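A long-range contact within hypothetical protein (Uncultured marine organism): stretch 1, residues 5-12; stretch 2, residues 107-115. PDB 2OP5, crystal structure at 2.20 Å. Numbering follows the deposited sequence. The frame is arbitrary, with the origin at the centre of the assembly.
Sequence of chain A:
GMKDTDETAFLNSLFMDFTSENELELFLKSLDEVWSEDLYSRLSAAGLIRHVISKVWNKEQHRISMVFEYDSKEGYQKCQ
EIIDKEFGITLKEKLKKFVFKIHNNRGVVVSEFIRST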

# COMPACT_ATOMS: atom_id res chain seq x y z
N THR A 5 19.11 3.21 -6.04
CA THR A 5 17.78 3.18 -5.32
C THR A 5 16.61 3.34 -6.33
O THR A 5 16.54 4.32 -7.08
N ASP A 6 15.73 2.34 -6.37
CA ASP A 6 14.59 2.31 -7.30
C ASP A 6 13.46 3.23 -6.92
O ASP A 6 12.80 3.00 -5.90
N GLU A 7 13.19 4.22 -7.76
CA GLU A 7 12.09 5.17 -7.54
C GLU A 7 10.76 4.56 -8.09
O GLU A 7 10.68 4.13 -9.25
N THR A 8 9.73 4.53 -7.25
CA THR A 8 8.43 4.03 -7.66
C THR A 8 7.67 5.17 -8.32
O THR A 8 7.54 6.24 -7.75
N ALA A 9 7.19 4.93 -9.53
CA ALA A 9 6.39 5.92 -10.27
C ALA A 9 4.92 5.56 -10.26
O ALA A 9 4.07 6.45 -10.21
N PHE A 10 4.62 4.27 -10.33
CA PHE A 10 3.26 3.77 -10.37
C PHE A 10 3.08 2.70 -9.30
O PHE A 10 4.00 1.93 -9.05
N LEU A 11 1.88 2.64 -8.73
CA LEU A 11 1.59 1.76 -7.61
C LEU A 11 0.14 1.26 -7.56
O LEU A 11 -0.79 1.96 -7.96
N ASN A 12 -0.03 0.03 -7.08
CA ASN A 12 -1.36 -0.53 -6.81
C ASN A 12 -1.38 -0.98 -5.36
O ASN A 12 -0.52 -1.77 -4.95
N GLY A 107 -2.41 4.22 -9.20
CA GLY A 107 -2.11 5.60 -9.54
C GLY A 107 -0.64 5.98 -9.53
O GLY A 107 0.23 5.15 -9.24
N VAL A 108 -0.39 7.25 -9.83
CA VAL A 108 0.93 7.82 -9.92
C VAL A 108 1.40 8.18 -8.53
O VAL A 108 0.63 8.73 -7.74
N VAL A 109 2.67 7.91 -8.27
CA VAL A 109 3.30 8.33 -7.04
C VAL A 109 3.58 9.84 -7.14
O VAL A 109 4.09 10.33 -8.15
N VAL A 110 3.23 10.56 -6.08
CA VAL A 110 3.40 12.01 -5.97
C VAL A 110 4.56 12.33 -5.01
O VAL A 110 5.22 13.35 -5.13
N SER A 111 4.77 11.48 -4.01
CA SER A 111 5.85 11.70 -3.07
C SER A 111 6.30 10.36 -2.53
O SER A 111 5.48 9.44 -2.31
N GLU A 112 7.61 10.25 -2.34
CA GLU A 112 8.24 9.05 -1.80
C GLU A 112 9.40 9.40 -0.84
O GLU A 112 10.35 10.09 -1.22
N PHE A 113 9.27 8.93 0.40
CA PHE A 113 10.32 9.04 1.37
C PHE A 113 10.87 7.66 1.64
O PHE A 113 10.12 6.73 1.88
N ILE A 114 12.19 7.55 1.60
CA ILE A 114 12.92 6.32 1.86
C ILE A 114 13.94 6.69 2.94
O ILE A 114 14.53 7.77 2.85
N ARG A 115 14.13 5.85 3.95
CA ARG A 115 15.03 6.18 5.09
C ARG A 115 16.53 6.20 4.72
O ARG A 115 16.99 5.34 3.95

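What holds the beginning of stretch 1 against the far end of stretch 2? Thr5 directs its CA-to-CB bond toward the other stretch and, with chi1 in the t well, brings OG1 to 3.7 Å from CD1 of Ile114. That isoleucine also points toward its partner, in an m, t conformation. The meeting is van der Waals packing, with a methyl group lying beside a hydroxyl. Asp6 contributes little: its CA-to-CB bond runs sideways, its chi1 is m, and its carboxylate leads away, where OD1 is hydrogen-bonded elsewhere in the structure.

How does Glu112 bridge the gap to the loop at Glu7 and Thr8? Its side chain points toward stretch 1 and is extended, with chi1 and chi2 both t, so the carboxylate reaches the backbone of the loop. There OE1 accepts a hydrogen bond from the amide N of Thr8 at 3.1 Å. The same OE1 lies 3.8 Å from CG of Glu7, whose own t, t side chain sets off sideways and carries its carboxylate well clear of that of Glu112.

Which side chains pack around Val109? Thr8 points toward it with chi1 in the m well, and its methyl CG2 lies 3.7 Å from CG2 of Val109, which is itself t and directed toward stretch 1. The hydroxyl of Thr8 is hydrogen-bonded elsewhere in the structure, and it is the methyl that lies against Val109. Ala9 turns its CB away and takes part through its backbone instead: its O accepts a nearly straight hydrogen bond of 2.8 Å from N of Val109.

What do Phe10 and Leu11 find where the two strands pair? The CA-to-CB bonds of Phe10 and Val108 point to the same face of the sheet, yet the Phe10 ring, with chi1 t and chi2 at 76°, comes nearer the partner strand at its end. Its CD1 lies 3.4 Å from O of Gly107, and N of Gly107 sits over one face of the ring. Leu11 points to the other face of the sheet in a t, t conformation, and its CB packs 4.2 Å from CG2 of Val109. Opposite it, Gly107 has no side chain. The two residues form an antiparallel hydrogen-bonded pair: N of Leu11 donates to O of Gly107 at 3.0 Å, and N of Gly107 donates to O of Leu11, also at 3.0 Å. Asn12 then turns away and makes no contact with stretch 2.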

# COMPACT_ATOMS: atom_id res chain seq x y z
CB THR A 5 17.71 4.26 -4.19
OG1 THR A 5 16.46 4.16 -3.48
CG2 THR A 5 17.88 5.69 -4.75
CB ASP A 6 13.98 0.92 -7.35
CG ASP A 6 14.74 -0.03 -8.23
OD1 ASP A 6 15.08 0.38 -9.35
OD2 ASP A 6 14.94 -1.20 -7.81
CB GLU A 7 12.41 6.50 -8.24
CG GLU A 7 11.48 7.66 -7.86
CD GLU A 7 11.61 8.90 -8.78
OE1 GLU A 7 11.90 8.74 -9.99
OE2 GLU A 7 11.37 10.02 -8.29
CB THR A 8 7.60 3.50 -6.45
OG1 THR A 8 8.28 2.41 -5.84
CG2 THR A 8 6.23 3.00 -6.89
CB ALA A 9 6.87 5.99 -11.70
CB PHE A 10 2.99 3.17 -11.74
CG PHE A 10 1.53 2.98 -12.03
CD1 PHE A 10 0.74 4.06 -12.37
CD2 PHE A 10 0.97 1.71 -12.05
CE1 PHE A 10 -0.58 3.89 -12.70
CE2 PHE A 10 -0.38 1.53 -12.38
CZ PHE A 10 -1.14 2.62 -12.71
CB LEU A 11 1.94 2.56 -6.34
CG LEU A 11 1.78 2.16 -4.87
CD1 LEU A 11 2.69 3.00 -4.00
CD2 LEU A 11 0.36 2.29 -4.38
CB ASN A 12 -1.71 -1.70 -7.72
CG ASN A 12 -3.18 -2.12 -7.62
OD1 ASN A 12 -4.01 -1.46 -6.98
ND2 ASN A 12 -3.52 -3.21 -8.29
CB VAL A 108 0.95 9.19 -10.67
CG1 VAL A 108 2.35 9.51 -11.16
CG2 VAL A 108 0.07 9.21 -11.85
CB VAL A 109 4.59 7.53 -6.76
CG1 VAL A 109 5.36 8.13 -5.59
CG2 VAL A 109 4.26 6.08 -6.46
CB VAL A 110 2.10 12.67 -5.39
CG1 VAL A 110 2.20 14.19 -5.40
CG2 VAL A 110 0.87 12.22 -6.15
CB SER A 111 5.38 12.60 -1.93
OG SER A 111 6.45 13.01 -1.12
CB GLU A 112 8.77 8.16 -2.91
CG GLU A 112 9.18 6.76 -2.42
CD GLU A 112 9.73 5.87 -3.52
OE1 GLU A 112 9.80 6.31 -4.69
OE2 GLU A 112 10.10 4.73 -3.19
CB PHE A 113 9.85 9.63 2.67
CG PHE A 113 10.90 9.59 3.73
CD1 PHE A 113 11.98 10.44 3.67
CD2 PHE A 113 10.82 8.68 4.78
CE1 PHE A 113 12.97 10.40 4.66
CE2 PHE A 113 11.80 8.63 5.76
CZ PHE A 113 12.87 9.48 5.70
CB ILE A 114 13.64 5.83 0.60
CG1 ILE A 114 12.73 5.99 -0.63
CG2 ILE A 114 14.08 4.37 0.78
CD1 ILE A 114 13.41 5.66 -1.96
CB ARG A 115 14.77 5.24 6.27
CG ARG A 115 15.71 5.44 7.44
CD ARG A 115 15.18 4.83 8.75
NE ARG A 115 15.22 3.37 8.78
CZ ARG A 115 14.82 2.63 9.81
NH1 ARG A 115 14.32 3.18 10.91
NH2 ARG A 115 14.91 1.31 9.75